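Local coordinates for chitinase (Paenibacillus sp. FPU-7, PDB 5GZT), which probably catalyses the random endo-hydrolysis of beta-1,4 linkages between N-acetylglucosamine units in chitin and chitodextrins, at residues S978-H982 with G1035-A1040; A1023-V1029 with N1083-T1089; I9-D15 with V31-A37. All coordinates share one frame; numbering follows the deposited sequence.

Interaction 1: residues S978-H982 with G1035-A1040; sequences SKTAH and GLFQQA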
loop_
_atom_site.group_PDB
_atom_site.type_symbol
_atom_site.label_atom_id
_atom_site.label_comp_id
_atom_site.label_asym_id
_atom_site.label_seq_id
_atom_site.Cartn_x
_atom_site.Cartn_y
_atom_site.Cartn_z
ATOM N N SER B 978 25.581 7.343 -17.602
ATOM C CA SER B 978 24.882 7.789 -18.811
ATOM C C SER B 978 23.684 8.668 -18.526
ATOM O O SER B 978 23.168 9.275 -19.439
ATOM C CB SER B 978 24.431 6.581 -19.627
ATOM O OG SER B 978 23.585 5.745 -18.845
ATOM N N LYS B 979 23.242 8.728 -17.272
ATOM C CA LYS B 979 22.076 9.468 -16.887
ATOM C C LYS B 979 22.511 10.757 -16.204
ATOM O O LYS B 979 23.508 10.793 -15.510
ATOM C CB LYS B 979 21.255 8.592 -15.965
ATOM C CG LYS B 979 19.844 9.107 -15.821
ATOM C CD LYS B 979 18.886 8.067 -15.231
ATOM C CE LYS B 979 18.625 6.938 -16.230
ATOM N NZ LYS B 979 17.400 6.140 -15.955
ATOM N N THR B 980 21.802 11.842 -16.433
ATOM C CA THR B 980 22.235 13.123 -15.909
ATOM C C THR B 980 21.729 13.279 -14.439
ATOM O O THR B 980 20.743 12.623 -14.012
ATOM C CB THR B 980 21.717 14.295 -16.743
ATOM O OG1 THR B 980 20.291 14.401 -16.564
ATOM C CG2 THR B 980 22.106 14.109 -18.218
ATOM N N ALA B 981 22.367 14.214 -13.726
ATOM C CA ALA B 981 22.072 14.481 -12.293
ATOM C C ALA B 981 23.027 15.539 -11.742
ATOM O O ALA B 981 23.915 16.047 -12.477
ATOM C CB ALA B 981 22.108 13.185 -11.466
ATOM N N HIS B 982 22.792 15.954 -10.474
ATOM C CA HIS B 982 23.563 17.058 -9.915
ATOM C C HIS B 982 24.847 16.464 -9.300
ATOM O O HIS B 982 24.771 15.471 -8.493
ATOM C CB HIS B 982 22.781 17.719 -8.838
ATOM C CG HIS B 982 21.503 18.338 -9.308
ATOM N ND1 HIS B 982 21.467 19.386 -10.206
ATOM C CD2 HIS B 982 20.217 18.111 -8.930
ATOM C CE1 HIS B 982 20.213 19.739 -10.409
ATOM N NE2 HIS B 982 19.440 19.011 -9.619
ATOM N N GLY B 1035 16.849 18.435 -19.806
ATOM C CA GLY B 1035 17.945 17.462 -19.653
ATOM C C GLY B 1035 18.171 16.896 -18.247
ATOM O O GLY B 1035 19.009 16.004 -18.088
ATOM N N LEU B 1036 17.373 17.330 -17.259
ATOM C CA LEU B 1036 17.603 16.963 -15.863
ATOM C C LEU B 1036 17.065 15.589 -15.550
ATOM O O LEU B 1036 15.877 15.357 -15.717
ATOM C CB LEU B 1036 16.934 17.976 -14.940
ATOM C CG LEU B 1036 17.050 17.705 -13.427
ATOM C CD1 LEU B 1036 18.521 17.743 -13.033
ATOM C CD2 LEU B 1036 16.218 18.765 -12.668
ATOM N N PHE B 1037 17.924 14.705 -15.086
ATOM C CA PHE B 1037 17.585 13.305 -14.763
ATOM C C PHE B 1037 17.058 12.579 -16.022
ATOM O O PHE B 1037 16.067 11.833 -15.954
ATOM C CB PHE B 1037 16.600 13.155 -13.568
ATOM C CG PHE B 1037 17.020 13.913 -12.308
ATOM C CD1 PHE B 1037 18.299 13.707 -11.734
ATOM C CD2 PHE B 1037 16.136 14.776 -11.660
ATOM C CE1 PHE B 1037 18.668 14.390 -10.564
ATOM C CE2 PHE B 1037 16.505 15.459 -10.493
ATOM C CZ PHE B 1037 17.772 15.284 -9.979
ATOM N N GLN B 1038 17.751 12.801 -17.145
ATOM C CA GLN B 1038 17.465 12.131 -18.429
ATOM C C GLN B 1038 18.533 11.102 -18.774
ATOM O O GLN B 1038 19.722 11.294 -18.497
ATOM C CB GLN B 1038 17.341 13.174 -19.551
ATOM C CG GLN B 1038 16.146 14.107 -19.355
ATOM C CD GLN B 1038 14.835 13.378 -19.081
ATOM O OE1 GLN B 1038 14.428 12.511 -19.838
ATOM N NE2 GLN B 1038 14.178 13.734 -17.989
ATOM N N GLN B 1039 18.093 9.982 -19.324
ATOM C CA GLN B 1039 19.015 9.016 -19.930
ATOM C C GLN B 1039 19.749 9.709 -21.121
ATOM O O GLN B 1039 19.153 10.486 -21.872
ATOM C CB GLN B 1039 18.231 7.779 -20.326
ATOM C CG GLN B 1039 19.065 6.661 -20.921
ATOM C CD GLN B 1039 20.129 6.131 -19.969
ATOM O OE1 GLN B 1039 19.841 5.801 -18.808
ATOM N NE2 GLN B 1039 21.370 6.028 -20.468
ATOM N N ALA B 1040 21.063 9.543 -21.200
ATOM C CA ALA B 1040 21.873 10.222 -22.229
ATOM C C ALA B 1040 22.557 9.178 -23.123
ATOM O O ALA B 1040 22.711 8.020 -22.734
ATOM C CB ALA B 1040 22.895 11.157 -21.627
HETATM O O HOH W 1 21.745 4.605 -17.262
#
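Thr980 holds its hydroxyl between its backbone N and carbonyl carbon (chi1 69°), a rotation that delivers OG1 into the type II beta turn running from Gly1035 to Gln1038. There Thr980 OG1 donates to Gly1035 O at 2.6 Å, lying in the plane of that carbonyl, and accepts the N-H of Gln1038, whose N is 3.1 Å from Thr980 OG1 in a straight bond (161°). Threonine suits this place because one hydroxyl can give and take together. The backbone adds a third tie, Thr980 N to Gln1038 O at 3.0 Å.

Gln1039 starts out extended, with CG anti to the backbone N (chi1 -178°), then bends at its second torsion and brings its amide back to the other loop. Gln1039 NE2 reaches Ser978 OG at 2.8 Å, close to the amide plane, and a water links Ser978 OG with Gln1039 OE1. Lys979 crosses this side chain at about a right angle, its methylene CE 3.1 Å from Gln1039 OE1.

The CB of Phe1037, within the turn, points away from the other loop, yet its ring comes back to it. An edge meets Ala981, with Ala981 CB 3.8 Å from Phe1037 CE1, while Leu1036 CD1 lies over the centre of one ring face. The same Leu1036 CD1 comes within 3.7 Å of His982 CE1; the imidazole is anchored beyond the contact by a bond from His982 NE2 to Asp1069.

The chemistry is thus divided: a buried hydroxyl is satisfied by backbone groups of the turn, aromatic and aliphatic carbon packs beside it, and amide, hydroxyl and water join the loops at the more exposed end.

Interaction 2: residues A1023-V1029 with N1083-T1089; sequences ARGWVNV and NGGTFIT
Gly1085 O receives the N-H of Val1029, with Val1029 N 2.8 Å from Gly1085 O, and a weaker CA-H contact from Val1027. Nearby, Asn1028 N donates to Asn1083 O, also at 2.8 Å, and these bonds close the end of an antiparallel pair. Glycine fits at both Gly1084 and Gly1085: a CB would run into Asn1028 OD1 from the first and into Val1029 O from the second.

Arg1024 with Thr1089 and Trp1026 with Phe1087 form hydrogen-bonded pairs. Trp1026 and Phe1087 lie side by side and meet rim to rim, Trp1026 CE3 3.7 Å from Phe1087 CD1, with planes at 46°. Thr1089 places OG1 anti to its backbone N (chi1 166°), where it takes a bond from Gln983 N; the methyl CG2 touches the indole, 3.7 Å from Trp1026 CZ3. Gly1025 leaves room for the Ile1088 CD1 methyl.

Trp1026 NE1 bonds to Glu977 O, and Arg1024 forms a salt bridge with Asp971, tying this edge to the loop that follows strand 964-967. Strand 1024-1026 is an edge strand of a four-stranded antiparallel sheet, with strand 1086-1089 between it and strand 1074-1079. In sequence the sheet is inserted between barrel strands 1015-1020 and 1110-1114, consistent with the insertion domain of family 18 chitinases.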
loop_
_atom_site.group_PDB
_atom_site.type_symbol
_atom_site.label_atom_id
_atom_site.label_comp_id
_atom_site.label_asym_id
_atom_site.label_seq_id
_atom_site.Cartn_x
_atom_site.Cartn_y
_atom_site.Cartn_z
ATOM N N ALA B 1023 32.801 22.215 -13.420
ATOM C CA ALA B 1023 31.612 21.452 -13.786
ATOM C C ALA B 1023 31.855 20.048 -14.223
ATOM O O ALA B 1023 32.961 19.639 -14.536
ATOM C CB ALA B 1023 30.891 22.184 -14.898
ATOM N N ARG B 1024 30.774 19.298 -14.263
ATOM C CA ARG B 1024 30.709 18.010 -14.980
ATOM C C ARG B 1024 29.477 18.057 -15.853
ATOM O O ARG B 1024 28.703 18.995 -15.776
ATOM C CB ARG B 1024 30.675 16.824 -14.029
ATOM C CG ARG B 1024 32.002 16.648 -13.278
ATOM C CD ARG B 1024 31.957 15.437 -12.347
ATOM N NE ARG B 1024 33.220 15.350 -11.628
ATOM C CZ ARG B 1024 34.379 14.924 -12.156
ATOM N NH1 ARG B 1024 34.455 14.414 -13.385
ATOM N NH2 ARG B 1024 35.480 14.965 -11.424
ATOM N N GLY B 1025 29.329 17.106 -16.755
ATOM C CA GLY B 1025 28.277 17.244 -17.778
ATOM C C GLY B 1025 28.134 16.026 -18.679
ATOM O O GLY B 1025 28.871 15.064 -18.507
ATOM N N TRP B 1026 27.108 16.029 -19.555
ATOM C CA TRP B 1026 26.871 14.934 -20.492
ATOM C C TRP B 1026 26.449 15.521 -21.847
ATOM O O TRP B 1026 25.862 16.599 -21.899
ATOM C CB TRP B 1026 25.765 13.964 -20.016
ATOM C CG TRP B 1026 26.048 13.205 -18.811
ATOM C CD1 TRP B 1026 26.494 11.907 -18.702
ATOM C CD2 TRP B 1026 25.900 13.696 -17.489
ATOM N NE1 TRP B 1026 26.648 11.575 -17.359
ATOM C CE2 TRP B 1026 26.296 12.664 -16.603
ATOM C CE3 TRP B 1026 25.518 14.935 -16.970
ATOM C CZ2 TRP B 1026 26.308 12.835 -15.225
ATOM C CZ3 TRP B 1026 25.521 15.103 -15.594
ATOM C CH2 TRP B 1026 25.901 14.048 -14.739
ATOM N N VAL B 1027 26.733 14.775 -22.930
ATOM C CA VAL B 1027 26.268 15.129 -24.307
ATOM C C VAL B 1027 25.179 14.132 -24.707
ATOM O O VAL B 1027 24.947 13.126 -23.992
ATOM C CB VAL B 1027 27.435 15.156 -25.339
ATOM C CG1 VAL B 1027 28.311 16.396 -25.132
ATOM C CG2 VAL B 1027 28.295 13.896 -25.308
ATOM N N ASN B 1028 24.491 14.394 -25.842
ATOM C CA ASN B 1028 23.351 13.571 -26.296
ATOM C C ASN B 1028 22.341 13.387 -25.194
ATOM O O ASN B 1028 22.023 12.262 -24.778
ATOM C CB ASN B 1028 23.797 12.202 -26.793
ATOM C CG ASN B 1028 24.675 12.286 -28.051
ATOM O OD1 ASN B 1028 24.477 13.138 -28.918
ATOM N ND2 ASN B 1028 25.667 11.396 -28.133
ATOM N N VAL B 1029 21.886 14.515 -24.670
ATOM C CA VAL B 1029 20.920 14.498 -23.600
ATOM C C VAL B 1029 19.578 14.986 -24.170
ATOM O O VAL B 1029 19.474 16.136 -24.661
ATOM C CB VAL B 1029 21.358 15.384 -22.407
ATOM C CG1 VAL B 1029 20.265 15.373 -21.333
ATOM C CG2 VAL B 1029 22.688 14.894 -21.841
ATOM N N ASN B 1083 25.598 19.196 -28.611
ATOM C CA ASN B 1083 26.115 17.896 -29.111
ATOM C C ASN B 1083 25.072 16.885 -28.842
ATOM O O ASN B 1083 25.231 16.008 -28.002
ATOM C CB ASN B 1083 27.409 17.454 -28.411
ATOM C CG ASN B 1083 28.637 17.914 -29.123
ATOM O OD1 ASN B 1083 29.040 17.329 -30.114
ATOM N ND2 ASN B 1083 29.254 18.955 -28.612
ATOM N N GLY B 1084 23.965 17.039 -29.536
ATOM C CA GLY B 1084 22.824 16.133 -29.348
ATOM C C GLY B 1084 21.985 16.501 -28.135
ATOM O O GLY B 1084 21.058 15.710 -27.750
ATOM N N GLY B 1085 22.259 17.718 -27.610
ATOM C CA GLY B 1085 21.838 18.143 -26.246
ATOM C C GLY B 1085 22.943 17.987 -25.171
ATOM O O GLY B 1085 23.339 16.868 -24.870
ATOM N N THR B 1086 23.409 19.112 -24.613
ATOM C CA THR B 1086 24.459 19.159 -23.550
ATOM C C THR B 1086 23.923 19.750 -22.196
ATOM O O THR B 1086 23.340 20.833 -22.148
ATOM C CB THR B 1086 25.724 19.893 -24.055
ATOM O OG1 THR B 1086 26.298 19.090 -25.079
ATOM C CG2 THR B 1086 26.789 20.082 -22.951
ATOM N N PHE B 1087 24.099 18.948 -21.137
ATOM C CA PHE B 1087 23.635 19.247 -19.784
ATOM C C PHE B 1087 24.861 19.415 -18.914
ATOM O O PHE B 1087 25.696 18.516 -18.882
ATOM C CB PHE B 1087 22.831 18.048 -19.254
ATOM C CG PHE B 1087 22.362 18.208 -17.836
ATOM C CD1 PHE B 1087 23.164 17.761 -16.757
ATOM C CD2 PHE B 1087 21.130 18.762 -17.561
ATOM C CE1 PHE B 1087 22.732 17.909 -15.438
ATOM C CE2 PHE B 1087 20.688 18.905 -16.237
ATOM C CZ PHE B 1087 21.499 18.483 -15.167
ATOM N N ILE B 1088 24.918 20.511 -18.168
ATOM C CA ILE B 1088 26.072 20.850 -17.307
ATOM C C ILE B 1088 25.614 20.986 -15.831
ATOM O O ILE B 1088 24.657 21.659 -15.576
ATOM C CB ILE B 1088 26.722 22.180 -17.755
ATOM C CG1 ILE B 1088 27.222 22.097 -19.196
ATOM C CG2 ILE B 1088 27.908 22.574 -16.874
ATOM C CD1 ILE B 1088 28.221 20.969 -19.499
ATOM N N THR B 1089 26.369 20.422 -14.894
ATOM C CA THR B 1089 26.075 20.499 -13.452
ATOM C C THR B 1089 27.286 21.041 -12.751
ATOM O O THR B 1089 28.424 20.569 -12.982
ATOM C CB THR B 1089 25.658 19.140 -12.906
ATOM O OG1 THR B 1089 25.683 19.149 -11.479
ATOM C CG2 THR B 1089 26.509 17.982 -13.482
#

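Interaction 3: residues I9-D15 with V31-A37; sequences IGVVYVD and VGEVIIA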
loop_
_atom_site.group_PDB
_atom_site.type_symbol
_atom_site.label_atom_id
_atom_site.label_comp_id
_atom_site.label_asym_id
_atom_site.label_seq_id
_atom_site.Cartn_x
_atom_site.Cartn_y
_atom_site.Cartn_z
ATOM N N ILE B 9 -61.065 -28.886 -16.266
ATOM C CA ILE B 9 -61.962 -29.213 -15.168
ATOM C C ILE B 9 -61.637 -28.289 -13.985
ATOM O O ILE B 9 -60.503 -27.772 -13.865
ATOM C CB ILE B 9 -61.882 -30.714 -14.791
ATOM C CG1 ILE B 9 -62.121 -31.589 -16.040
ATOM C CG2 ILE B 9 -62.884 -31.048 -13.684
ATOM C CD1 ILE B 9 -60.864 -31.877 -16.844
ATOM N N GLY B 10 -62.657 -28.028 -13.164
ATOM C CA GLY B 10 -62.495 -27.217 -11.973
ATOM C C GLY B 10 -62.334 -28.154 -10.803
ATOM O O GLY B 10 -61.630 -29.193 -10.882
ATOM N N VAL B 11 -62.987 -27.784 -9.713
ATOM C CA VAL B 11 -63.011 -28.616 -8.523
ATOM C C VAL B 11 -63.598 -29.977 -8.917
ATOM O O VAL B 11 -64.498 -30.040 -9.748
ATOM C CB VAL B 11 -63.818 -27.941 -7.384
ATOM C CG1 VAL B 11 -64.160 -28.926 -6.245
ATOM C CG2 VAL B 11 -63.060 -26.721 -6.872
ATOM N N VAL B 12 -63.058 -31.044 -8.321
ATOM C CA VAL B 12 -63.470 -32.428 -8.552
ATOM C C VAL B 12 -63.730 -33.070 -7.200
ATOM O O VAL B 12 -62.900 -32.965 -6.321
ATOM C CB VAL B 12 -62.336 -33.245 -9.244
ATOM C CG1 VAL B 12 -62.800 -34.673 -9.548
ATOM C CG2 VAL B 12 -61.797 -32.527 -10.476
ATOM N N TYR B 13 -64.857 -33.743 -7.028
ATOM C CA TYR B 13 -65.176 -34.450 -5.777
ATOM C C TYR B 13 -65.334 -35.946 -6.079
ATOM O O TYR B 13 -66.081 -36.321 -6.972
ATOM C CB TYR B 13 -66.461 -33.888 -5.147
ATOM C CG TYR B 13 -66.866 -34.530 -3.832
ATOM C CD1 TYR B 13 -66.301 -34.110 -2.615
ATOM C CD2 TYR B 13 -67.851 -35.529 -3.792
ATOM C CE1 TYR B 13 -66.674 -34.691 -1.408
ATOM C CE2 TYR B 13 -68.240 -36.112 -2.588
ATOM C CZ TYR B 13 -67.657 -35.696 -1.402
ATOM O OH TYR B 13 -68.032 -36.299 -0.215
ATOM N N VAL B 14 -64.657 -36.798 -5.322
ATOM C CA VAL B 14 -64.647 -38.208 -5.594
ATOM C C VAL B 14 -65.245 -38.882 -4.382
ATOM O O VAL B 14 -64.659 -38.839 -3.314
ATOM C CB VAL B 14 -63.207 -38.722 -5.881
ATOM C CG1 VAL B 14 -63.164 -40.250 -6.073
ATOM C CG2 VAL B 14 -62.602 -38.004 -7.079
ATOM N N ASP B 15 -66.423 -39.488 -4.549
ATOM C CA ASP B 15 -67.010 -40.377 -3.526
ATOM C C ASP B 15 -67.258 -41.771 -4.083
ATOM O O ASP B 15 -68.191 -42.473 -3.649
ATOM C CB ASP B 15 -68.299 -39.792 -2.931
ATOM C CG ASP B 15 -69.365 -39.463 -3.990
ATOM O OD1 ASP B 15 -69.070 -39.509 -5.220
ATOM O OD2 ASP B 15 -70.500 -39.127 -3.572
ATOM N N VAL B 31 -56.787 -29.351 -14.167
ATOM C CA VAL B 31 -57.750 -29.811 -13.157
ATOM C C VAL B 31 -57.629 -28.924 -11.951
ATOM O O VAL B 31 -56.514 -28.481 -11.592
ATOM C CB VAL B 31 -57.594 -31.298 -12.745
ATOM C CG1 VAL B 31 -58.906 -31.832 -12.143
ATOM C CG2 VAL B 31 -57.188 -32.157 -13.936
ATOM N N GLY B 32 -58.793 -28.650 -11.354
ATOM C CA GLY B 32 -58.869 -27.869 -10.133
ATOM C C GLY B 32 -58.478 -28.748 -8.972
ATOM O O GLY B 32 -57.737 -29.731 -9.155
ATOM N N GLU B 33 -58.983 -28.390 -7.788
ATOM C CA GLU B 33 -58.706 -29.109 -6.566
ATOM C C GLU B 33 -59.483 -30.419 -6.601
ATOM O O GLU B 33 -60.713 -30.393 -6.745
ATOM C CB GLU B 33 -59.114 -28.270 -5.308
ATOM C CG GLU B 33 -59.085 -29.021 -3.956
ATOM C CD GLU B 33 -59.413 -28.162 -2.723
ATOM O OE1 GLU B 33 -58.968 -27.013 -2.713
ATOM O OE2 GLU B 33 -60.079 -28.642 -1.767
ATOM N N VAL B 34 -58.783 -31.540 -6.380
ATOM C CA VAL B 34 -59.433 -32.844 -6.182
ATOM C C VAL B 34 -59.713 -33.147 -4.695
ATOM O O VAL B 34 -58.779 -33.252 -3.881
ATOM C CB VAL B 34 -58.546 -33.991 -6.757
ATOM C CG1 VAL B 34 -59.300 -35.315 -6.731
ATOM C CG2 VAL B 34 -58.001 -33.646 -8.141
ATOM N N ILE B 35 -60.968 -33.361 -4.332
ATOM C CA ILE B 35 -61.354 -33.622 -2.965
ATOM C C ILE B 35 -61.730 -35.056 -2.944
ATOM O O ILE B 35 -62.671 -35.452 -3.647
ATOM C CB ILE B 35 -62.621 -32.791 -2.508
ATOM C CG1 ILE B 35 -62.308 -31.310 -2.359
ATOM C CG2 ILE B 35 -63.165 -33.305 -1.188
ATOM C CD1 ILE B 35 -62.343 -30.580 -3.671
ATOM N N ILE B 36 -61.070 -35.822 -2.088
ATOM C CA ILE B 36 -61.199 -37.268 -2.053
ATOM C C ILE B 36 -61.994 -37.739 -0.857
ATOM O O ILE B 36 -61.564 -37.608 0.317
ATOM C CB ILE B 36 -59.815 -37.984 -2.132
ATOM C CG1 ILE B 36 -59.094 -37.523 -3.404
ATOM C CG2 ILE B 36 -60.002 -39.479 -2.099
ATOM C CD1 ILE B 36 -57.787 -38.213 -3.699
ATOM N N ALA B 37 -63.154 -38.329 -1.178
ATOM C CA ALA B 37 -64.017 -39.001 -0.215
ATOM C C ALA B 37 -64.262 -40.430 -0.676
ATOM O O ALA B 37 -65.227 -41.071 -0.244
ATOM C CB ALA B 37 -65.348 -38.254 -0.076
#
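Tyr13 sends its CB out on the face of the parallel sheet that Ile35 shares, and with CG anti to the backbone N (chi1 -179°) the ring extends across the neighbouring strand. The nearer ring carbon comes first: Tyr13 CD1 lies 3.5 Å from Ile35 CG2, and CE1 is still beside that methyl. Farther out the ring passes to Ala37, with Tyr13 CZ 3.7 Å and Tyr13 OH 3.3 Å from Ala37 CB. A small alanine suits the spot, since the phenol end settles against its methyl. With a serine in place of Tyr13 the ring is gone, which would probably open a gap beside Ile35 CG2 and Ala37 CB.

Under these side chains runs a regular ladder, Val12 N to Glu33 O, Ile35 N to Val12 O, Val14 N to Ile35 O, then Ala37 N to Val14 O at 2.7 Å. Val12, on the other face, packs against Val31 of the preceding loop, Val12 CG2 and Val31 CG1 being 3.4 Å apart, tighter than usual contact. Gly32 has no room for a CB, which would strike the Gly10 backbone.

Val12-Val14 also form a parallel ladder with a strand of another chain, so the sheet runs on across the interface. Backbone bonds thus set the register of two successive coils in what appears to be a beta-helix, while Val12, Val14 and Val34 bring aliphatic carbon together on one face.

Interactions 1 and 2 are neighbours, their centres about 8 Å apart and their segments alternating along the chain within the second family 18 region. They touch directly: Lys979 O lies 3.5 Å from Trp1026 CZ2, and His982 CA lies 3.4 Å from Thr1089 OG1. The loops of interaction 1 thus pack against the strand pair of interaction 2. Interaction 3 belongs to a distant N-terminal part on the opposite side of the chain's centre, its centre about 95 Å from that of interaction 1 and about 102 Å from that of interaction 2. It lies near the sodium site of Glu44, Thr50, Phe52 and Ser72, the Val31 side chain being about 8 Å from the ion.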